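Local structure of 5-oxoprolinase subunit A (Thermus thermophilus, 2DFA) at residues K2-G14 / V28-S41. The protein probably catalyses the ATP-dependent cleavage of 5-oxoproline to L-glutamate, as the A subunit of a complex with PxpB and PxpC. Numbering follows the deposited sequence. Where two conformers were deposited one is given.
Sequences KVDLNADAGESYG and VSSANLACGFHGGS
With CG of Asn32 beside its own backbone N (chi1 -40°) and CG of Asn6 set between backbone N and carbonyl carbon (chi1 85°), the two side chains meet on one face of the parallel pair 2-9 and 30-34, a beta-alpha-beta unit with the short helix 21-24 in its crossover. Asn32 ND2 spends both its hydrogens here: one bond to Asn6 OD1 (2.9 Å) is nearly straight and lies in the Asn32 amide plane, although the two amides are turned 61° apart; the other reaches Asp8 OD1, on the anti side of the carboxylate. His107 takes Asn32 OD1, Thr219 and Glu163 hold Asn6 ND2, and Lys109 NZ also bonds Asn6 OD1, so both buried amides have further partners on the same chain. Asp8 lies with His62 and His111 in an arrangement consistent with a metal site, though no metal is modelled there. The opposite face is apolar: Ala7 CB meets Val28 CG1 at 3.8 Å, and Ala9 CB touches Leu33 CD1. At the start of the pair, Asp4 OD2 accepts from Ser30 OG on its syn side (2.6 Å) and from Ser29 OG above the carboxylate plane, while Ser29 OG in turn accepts from Leu5 N. Beyond the strands, Glu11 OE2 is met on its anti side by His38 NE2 at 3.1 Å, within the imidazole plane, and the ring itself stacks on His111. Ser41, N-cap residue of helix 42-54, lays CB over one face of the Tyr13 ring, and its OG accepts from Gly14 N at 2.8 Å in a nearly straight bond.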
# COMPACT_ATOMS: atom_id res chain seq x y z
N LYS A 2 -25.11 13.00 -32.61
CA LYS A 2 -24.73 12.06 -31.56
C LYS A 2 -23.70 12.62 -30.58
O LYS A 2 -22.96 13.54 -30.89
CB LYS A 2 -24.20 10.77 -32.18
CG LYS A 2 -22.80 10.88 -32.76
CD LYS A 2 -22.44 9.63 -33.55
CE LYS A 2 -20.95 9.57 -33.86
NZ LYS A 2 -20.14 9.27 -32.63
N VAL A 3 -23.67 12.04 -29.39
CA VAL A 3 -22.72 12.46 -28.36
C VAL A 3 -22.47 11.31 -27.40
O VAL A 3 -23.32 10.44 -27.21
CB VAL A 3 -23.26 13.68 -27.57
CG1 VAL A 3 -24.46 13.28 -26.74
CG2 VAL A 3 -22.16 14.25 -26.67
N ASP A 4 -21.30 11.31 -26.79
CA ASP A 4 -20.95 10.27 -25.84
C ASP A 4 -21.16 10.78 -24.41
O ASP A 4 -20.85 11.93 -24.10
CB ASP A 4 -19.50 9.83 -26.04
CG ASP A 4 -19.02 8.88 -24.95
OD1 ASP A 4 -18.59 9.36 -23.88
OD2 ASP A 4 -19.09 7.65 -25.17
N LEU A 5 -21.70 9.92 -23.56
CA LEU A 5 -21.92 10.24 -22.16
C LEU A 5 -20.95 9.35 -21.39
O LEU A 5 -21.02 8.13 -21.49
CB LEU A 5 -23.36 9.91 -21.76
CG LEU A 5 -24.33 11.08 -21.57
CD1 LEU A 5 -23.97 11.84 -20.30
CD2 LEU A 5 -24.27 12.00 -22.78
N ASN A 6 -20.04 9.96 -20.63
CA ASN A 6 -19.07 9.18 -19.88
C ASN A 6 -19.14 9.44 -18.38
O ASN A 6 -19.53 10.52 -17.93
CB ASN A 6 -17.65 9.45 -20.39
CG ASN A 6 -17.01 10.68 -19.75
OD1 ASN A 6 -16.57 10.63 -18.60
ND2 ASN A 6 -16.98 11.78 -20.49
N ALA A 7 -18.78 8.43 -17.60
CA ALA A 7 -18.78 8.54 -16.15
C ALA A 7 -17.67 7.65 -15.60
O ALA A 7 -17.30 6.64 -16.21
CB ALA A 7 -20.13 8.10 -15.59
N ASP A 8 -17.13 8.03 -14.45
CA ASP A 8 -16.09 7.24 -13.83
C ASP A 8 -16.77 6.03 -13.21
O ASP A 8 -17.94 6.09 -12.84
CB ASP A 8 -15.36 8.03 -12.74
CG ASP A 8 -14.79 9.34 -13.26
OD1 ASP A 8 -14.31 9.37 -14.42
OD2 ASP A 8 -14.81 10.33 -12.50
N ALA A 9 -16.03 4.93 -13.10
CA ALA A 9 -16.57 3.70 -12.52
C ALA A 9 -15.45 2.75 -12.11
O ALA A 9 -14.27 3.02 -12.36
CB ALA A 9 -17.47 3.01 -13.53
N GLY A 10 -15.83 1.65 -11.47
CA GLY A 10 -14.87 0.66 -11.02
C GLY A 10 -13.88 1.20 -9.99
O GLY A 10 -12.76 0.73 -9.90
N GLU A 11 -14.31 2.18 -9.21
CA GLU A 11 -13.41 2.77 -8.22
C GLU A 11 -13.42 2.08 -6.86
O GLU A 11 -12.65 2.44 -5.96
CB GLU A 11 -13.71 4.26 -8.10
CG GLU A 11 -13.74 4.92 -9.48
CD GLU A 11 -13.65 6.43 -9.44
OE1 GLU A 11 -14.66 7.09 -9.12
OE2 GLU A 11 -12.56 6.96 -9.74
N SER A 12 -14.27 1.06 -6.71
CA SER A 12 -14.35 0.30 -5.46
C SER A 12 -13.00 -0.36 -5.22
O SER A 12 -12.28 -0.70 -6.17
CB SER A 12 -15.44 -0.78 -5.56
OG SER A 12 -16.73 -0.22 -5.75
N TYR A 13 -12.66 -0.57 -3.95
CA TYR A 13 -11.38 -1.19 -3.62
C TYR A 13 -11.58 -2.28 -2.58
O TYR A 13 -11.91 -2.00 -1.42
CB TYR A 13 -10.41 -0.14 -3.09
CG TYR A 13 -8.99 -0.64 -2.97
CD1 TYR A 13 -8.10 -0.55 -4.05
CD2 TYR A 13 -8.53 -1.22 -1.79
CE1 TYR A 13 -6.79 -1.03 -3.95
CE2 TYR A 13 -7.22 -1.71 -1.68
CZ TYR A 13 -6.37 -1.61 -2.76
OH TYR A 13 -5.08 -2.08 -2.64
N GLY A 14 -11.35 -3.53 -2.98
CA GLY A 14 -11.53 -4.64 -2.06
C GLY A 14 -12.94 -4.65 -1.48
O GLY A 14 -13.92 -4.64 -2.22
N VAL A 28 -24.87 5.52 -19.37
CA VAL A 28 -23.76 6.08 -20.14
C VAL A 28 -23.33 5.23 -21.32
O VAL A 28 -23.67 4.05 -21.39
CB VAL A 28 -22.54 6.32 -19.22
CG1 VAL A 28 -22.93 7.22 -18.06
CG2 VAL A 28 -22.01 5.00 -18.70
N SER A 29 -22.58 5.83 -22.24
CA SER A 29 -22.09 5.09 -23.39
C SER A 29 -20.62 4.70 -23.21
O SER A 29 -20.15 3.78 -23.85
CB SER A 29 -22.27 5.89 -24.69
OG SER A 29 -21.66 7.16 -24.62
N SER A 30 -19.91 5.40 -22.33
CA SER A 30 -18.51 5.09 -22.06
C SER A 30 -18.23 5.24 -20.56
O SER A 30 -18.88 6.03 -19.88
CB SER A 30 -17.55 6.00 -22.85
OG SER A 30 -17.58 5.72 -24.24
N ALA A 31 -17.27 4.48 -20.06
CA ALA A 31 -16.91 4.55 -18.65
C ALA A 31 -15.39 4.64 -18.51
O ALA A 31 -14.65 4.10 -19.34
CB ALA A 31 -17.42 3.31 -17.92
N ASN A 32 -14.94 5.35 -17.48
CA ASN A 32 -13.51 5.51 -17.22
C ASN A 32 -13.25 4.66 -15.98
O ASN A 32 -13.66 5.02 -14.88
CB ASN A 32 -13.20 6.98 -16.93
CG ASN A 32 -13.98 7.94 -17.82
OD1 ASN A 32 -13.87 7.89 -19.05
ND2 ASN A 32 -14.77 8.80 -17.20
N LEU A 33 -12.60 3.52 -16.17
CA LEU A 33 -12.32 2.61 -15.07
C LEU A 33 -11.00 2.84 -14.36
O LEU A 33 -9.95 3.01 -15.00
CB LEU A 33 -12.38 1.16 -15.57
CG LEU A 33 -13.76 0.51 -15.56
CD1 LEU A 33 -14.79 1.40 -16.25
CD2 LEU A 33 -13.68 -0.84 -16.24
N ALA A 34 -11.05 2.84 -13.03
CA ALA A 34 -9.87 3.03 -12.20
C ALA A 34 -8.93 1.85 -12.45
O ALA A 34 -9.37 0.75 -12.81
CB ALA A 34 -10.26 3.09 -10.71
N CYS A 35 -7.63 2.07 -12.26
CA CYS A 35 -6.65 1.03 -12.52
C CYS A 35 -5.80 0.55 -11.34
O CYS A 35 -4.68 0.08 -11.54
CB CYS A 35 -5.73 1.50 -13.66
SG CYS A 35 -6.64 2.09 -15.14
N GLY A 36 -6.33 0.66 -10.12
CA GLY A 36 -5.61 0.18 -8.95
C GLY A 36 -4.75 1.15 -8.17
O GLY A 36 -4.20 0.78 -7.13
N PHE A 37 -4.62 2.39 -8.64
CA PHE A 37 -3.79 3.38 -7.93
C PHE A 37 -4.58 4.27 -6.97
O PHE A 37 -4.17 4.47 -5.83
CB PHE A 37 -3.04 4.25 -8.94
CG PHE A 37 -1.76 3.64 -9.45
CD1 PHE A 37 -1.70 2.29 -9.79
CD2 PHE A 37 -0.62 4.42 -9.62
CE1 PHE A 37 -0.51 1.73 -10.28
CE2 PHE A 37 0.58 3.88 -10.11
CZ PHE A 37 0.63 2.53 -10.44
N HIS A 38 -5.69 4.84 -7.45
CA HIS A 38 -6.48 5.67 -6.57
C HIS A 38 -7.78 4.96 -6.22
O HIS A 38 -8.60 5.45 -5.45
CB HIS A 38 -6.78 6.98 -7.30
CG HIS A 38 -7.70 6.72 -8.46
ND1 HIS A 38 -7.25 6.35 -9.69
CD2 HIS A 38 -9.09 6.81 -8.50
CE1 HIS A 38 -8.36 6.23 -10.45
NE2 HIS A 38 -9.47 6.49 -9.77
N GLY A 39 -7.93 3.77 -6.79
CA GLY A 39 -9.09 2.94 -6.54
C GLY A 39 -9.07 1.80 -7.54
O GLY A 39 -8.16 1.70 -8.36
N GLY A 40 -10.08 0.93 -7.48
CA GLY A 40 -10.15 -0.19 -8.40
C GLY A 40 -9.19 -1.35 -8.17
O GLY A 40 -8.22 -1.52 -8.91
N SER A 41 -9.44 -2.16 -7.14
CA SER A 41 -8.59 -3.33 -6.88
C SER A 41 -8.85 -4.31 -8.03
O SER A 41 -9.87 -4.21 -8.72
CB SER A 41 -8.97 -3.97 -5.54
OG SER A 41 -10.34 -4.30 -5.52
O HOH W 1 -12.05 -0.42 -12.49